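PDB 3OIO: transcriptional regulator (AraC-type DNA-binding domain-containing proteins), which probably binds specific DNA sequences as a transcription factor through an AraC-type helix-turn-helix domain, the part of the longer protein described here. Local coordinates for residues 65-68 with 69-73. Numbering follows the deposited sequence.
Sequences RQLL and QQTSK
Between Arg-65 and Lys-73 the backbone runs through the last turn of helix 52-70 and out into the link to helix 75-81: Gln-69 N gives a helical bond to Arg-65 O, 3.0 Å, and Gln-70 N makes a weak bond to Leu-67 O, 3.3 Å. As in AraC-family DNA-binding domains generally, the long helix 52-70 connects two helix-turn-helix subdomains, and this turn leads from it into the second. How a side chain can serve near the C-terminal end of a helix is seen at Thr-71. Thr-71 OG1 donates to Leu-67 O at 2.8 Å, approaching from above the carbonyl plane. Thr-71 OG1 in turn accepts from Lys-73 N at 3.2 Å, nearly straight at 160°, which makes an ST turn. With chi1 at 70°, OG1 lies between the backbone N and the carbonyl carbon, while Thr-71 CG2 is turned beside the N and meets Leu-67 CD2 at 3.9 Å. The extended Lys-73 chain slants across the same leucine and brings Lys-73 NZ to 4.0 Å from Leu-67 CD2. One turn back, Gln-69 NE2 sits over one face of the Arg-65 guanidinium, toward its rim and 3.4 Å from Arg-65 NH2, with the amide plane turned 58° away; two donors meet there, so the contact is packing. Leu-68 faces inward, against Ile-75, Ile-78 and Tyr-94. Arg-106 binds Leu-68 O and Lys-73 O, tying helix 102-107 to this corner. The hydroxyl thus bridges carbonyl and amide, and with the arginine it supplies hydrogen bonds near the C-terminal end of the helix.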
ATOM      1  N   ARG A  65      -3.442  -8.193  -1.121  1.00 12.95           N
ATOM      2  CA  ARG A  65      -4.391  -9.050  -0.404  1.00 13.86           C
ATOM      3  C   ARG A  65      -5.681  -9.217  -1.215  1.00 15.59           C
ATOM      4  O   ARG A  65      -6.221 -10.349  -1.326  1.00 15.67           O
ATOM      5  CB  ARG A  65      -4.665  -8.459   0.994  1.00 13.12           C
ATOM      6  CG  ARG A  65      -5.713  -9.249   1.802  1.00 15.23           C
ATOM      7  CD  ARG A  65      -5.749  -8.782   3.238  1.00 18.76           C
ATOM      8  NE  ARG A  65      -6.749  -9.527   3.981  1.00 24.91           N
ATOM      9  CZ  ARG A  65      -8.037  -9.155   4.113  1.00 26.35           C
ATOM     10  NH1 ARG A  65      -8.473  -8.033   3.551  1.00 26.88           N
ATOM     11  NH2 ARG A  65      -8.900  -9.918   4.798  1.00 30.49           N
ATOM     12  N   GLN A  66      -6.195  -8.106  -1.758  0.50 16.22           N
ATOM     13  CA  GLN A  66      -7.367  -8.164  -2.626  0.50 17.98           C
ATOM     14  C   GLN A  66      -7.161  -9.105  -3.815  0.50 19.30           C
ATOM     15  O   GLN A  66      -8.051  -9.899  -4.135  0.50 20.15           O
ATOM     16  CB  GLN A  66      -7.815  -6.748  -3.072  0.50 17.91           C
ATOM     17  CG  GLN A  66      -8.274  -5.830  -1.907  0.50 17.60           C
ATOM     18  CD  GLN A  66      -8.529  -4.365  -2.317  0.50 20.11           C
ATOM     19  OE1 GLN A  66      -7.687  -3.714  -2.935  0.50 21.63           O
ATOM     20  NE2 GLN A  66      -9.669  -3.843  -1.930  0.50 23.14           N
ATOM     21  N   LEU A  67      -5.989  -9.044  -4.446  1.00 20.52           N
ATOM     22  CA  LEU A  67      -5.666  -9.916  -5.594  1.00 21.23           C
ATOM     23  C   LEU A  67      -5.497 -11.400  -5.189  1.00 21.68           C
ATOM     24  O   LEU A  67      -5.864 -12.306  -5.945  1.00 22.44           O
ATOM     25  CB  LEU A  67      -4.407  -9.415  -6.320  1.00 20.94           C
ATOM     26  CG  LEU A  67      -4.546  -8.033  -6.981  1.00 21.90           C
ATOM     27  CD1 LEU A  67      -3.169  -7.569  -7.478  1.00 23.76           C
ATOM     28  CD2 LEU A  67      -5.552  -8.019  -8.138  1.00 25.44           C
ATOM     29  N   LEU A  68      -4.975 -11.631  -3.993  1.00 19.11           N
ATOM     30  CA  LEU A  68      -4.837 -12.980  -3.465  1.00 18.93           C
ATOM     31  C   LEU A  68      -6.177 -13.598  -3.198  1.00 20.84           C
ATOM     32  O   LEU A  68      -6.342 -14.827  -3.321  1.00 21.31           O
ATOM     33  CB  LEU A  68      -4.025 -12.962  -2.182  1.00 17.36           C
ATOM     34  CG  LEU A  68      -2.517 -12.723  -2.467  1.00 16.17           C
ATOM     35  CD1 LEU A  68      -1.848 -12.243  -1.188  1.00 15.39           C
ATOM     36  CD2 LEU A  68      -1.824 -14.005  -3.013  1.00 17.70           C
ATOM     37  N   GLN A  69      -7.133 -12.758  -2.830  1.00 21.07           N
ATOM     38  CA  GLN A  69      -8.466 -13.265  -2.541  1.00 23.49           C
ATOM     39  C   GLN A  69      -9.327 -13.434  -3.796  1.00 25.99           C
ATOM     40  O   GLN A  69     -10.309 -14.181  -3.751  1.00 25.52           O
ATOM     41  CB  GLN A  69      -9.159 -12.413  -1.485  1.00 23.28           C
ATOM     42  CG  GLN A  69      -8.466 -12.495  -0.152  1.00 22.67           C
ATOM     43  CD  GLN A  69      -9.097 -11.648   0.894  1.00 27.47           C
ATOM     44  OE1 GLN A  69      -9.673 -10.592   0.612  1.00 31.14           O
ATOM     45  NE2 GLN A  69      -8.967 -12.070   2.124  1.00 28.29           N
ATOM     46  N   GLN A  70      -8.933 -12.812  -4.918  1.00 29.50           N
ATOM     47  CA  GLN A  70      -9.761 -12.822  -6.144  1.00 32.54           C
ATOM     48  C   GLN A  70      -9.172 -13.194  -7.500  1.00 35.01           C
ATOM     49  O   GLN A  70      -9.860 -13.053  -8.517  1.00 37.75           O
ATOM     50  CB  GLN A  70     -10.412 -11.467  -6.307  1.00 33.18           C
ATOM     51  CG  GLN A  70     -10.990 -10.972  -5.015  1.00 34.63           C
ATOM     52  CD  GLN A  70     -11.580  -9.616  -5.134  1.00 40.08           C
ATOM     53  OE1 GLN A  70     -11.934  -9.164  -6.236  1.00 43.83           O
ATOM     54  NE2 GLN A  70     -11.725  -8.940  -4.002  1.00 43.39           N
ATOM     55  N   THR A  71      -7.984 -13.741  -7.576  1.00 35.32           N
ATOM     56  CA  THR A  71      -7.450 -14.048  -8.887  1.00 36.86           C
ATOM     57  C   THR A  71      -6.724 -15.372  -8.788  1.00 38.13           C
ATOM     58  O   THR A  71      -6.482 -15.855  -7.699  1.00 38.84           O
ATOM     59  CB  THR A  71      -6.437 -12.945  -9.348  1.00 36.88           C
ATOM     60  OG1 THR A  71      -5.244 -13.033  -8.566  1.00 36.65           O
ATOM     61  CG2 THR A  71      -7.012 -11.519  -9.197  1.00 35.31           C
ATOM     62  N   SER A  72      -6.337 -15.944  -9.922  1.00 40.23           N
ATOM     63  CA  SER A  72      -5.479 -17.129  -9.895  1.00 40.80           C
ATOM     64  C   SER A  72      -4.067 -16.728 -10.308  1.00 41.08           C
ATOM     65  O   SER A  72      -3.279 -17.582 -10.742  1.00 41.59           O
ATOM     66  CB  SER A  72      -6.030 -18.198 -10.841  1.00 40.98           C
ATOM     67  OG  SER A  72      -6.008 -17.716 -12.173  1.00 41.68           O
ATOM     68  N   LYS A  73      -3.751 -15.429 -10.174  1.00 41.20           N
ATOM     69  CA  LYS A  73      -2.468 -14.926 -10.621  1.00 40.60           C
ATOM     70  C   LYS A  73      -1.479 -15.552  -9.678  1.00 39.01           C
ATOM     71  O   LYS A  73      -1.793 -15.733  -8.500  1.00 39.28           O
ATOM     72  CB  LYS A  73      -2.446 -13.414 -10.551  1.00 41.38           C
ATOM     73  CG  LYS A  73      -3.471 -12.760 -11.464  1.00 44.50           C
ATOM     74  CD  LYS A  73      -3.528 -11.280 -11.179  1.00 47.81           C
ATOM     75  CE  LYS A  73      -4.329 -10.522 -12.232  1.00 51.39           C
ATOM     76  NZ  LYS A  73      -4.460  -9.081 -11.827  1.00 54.92           N
TER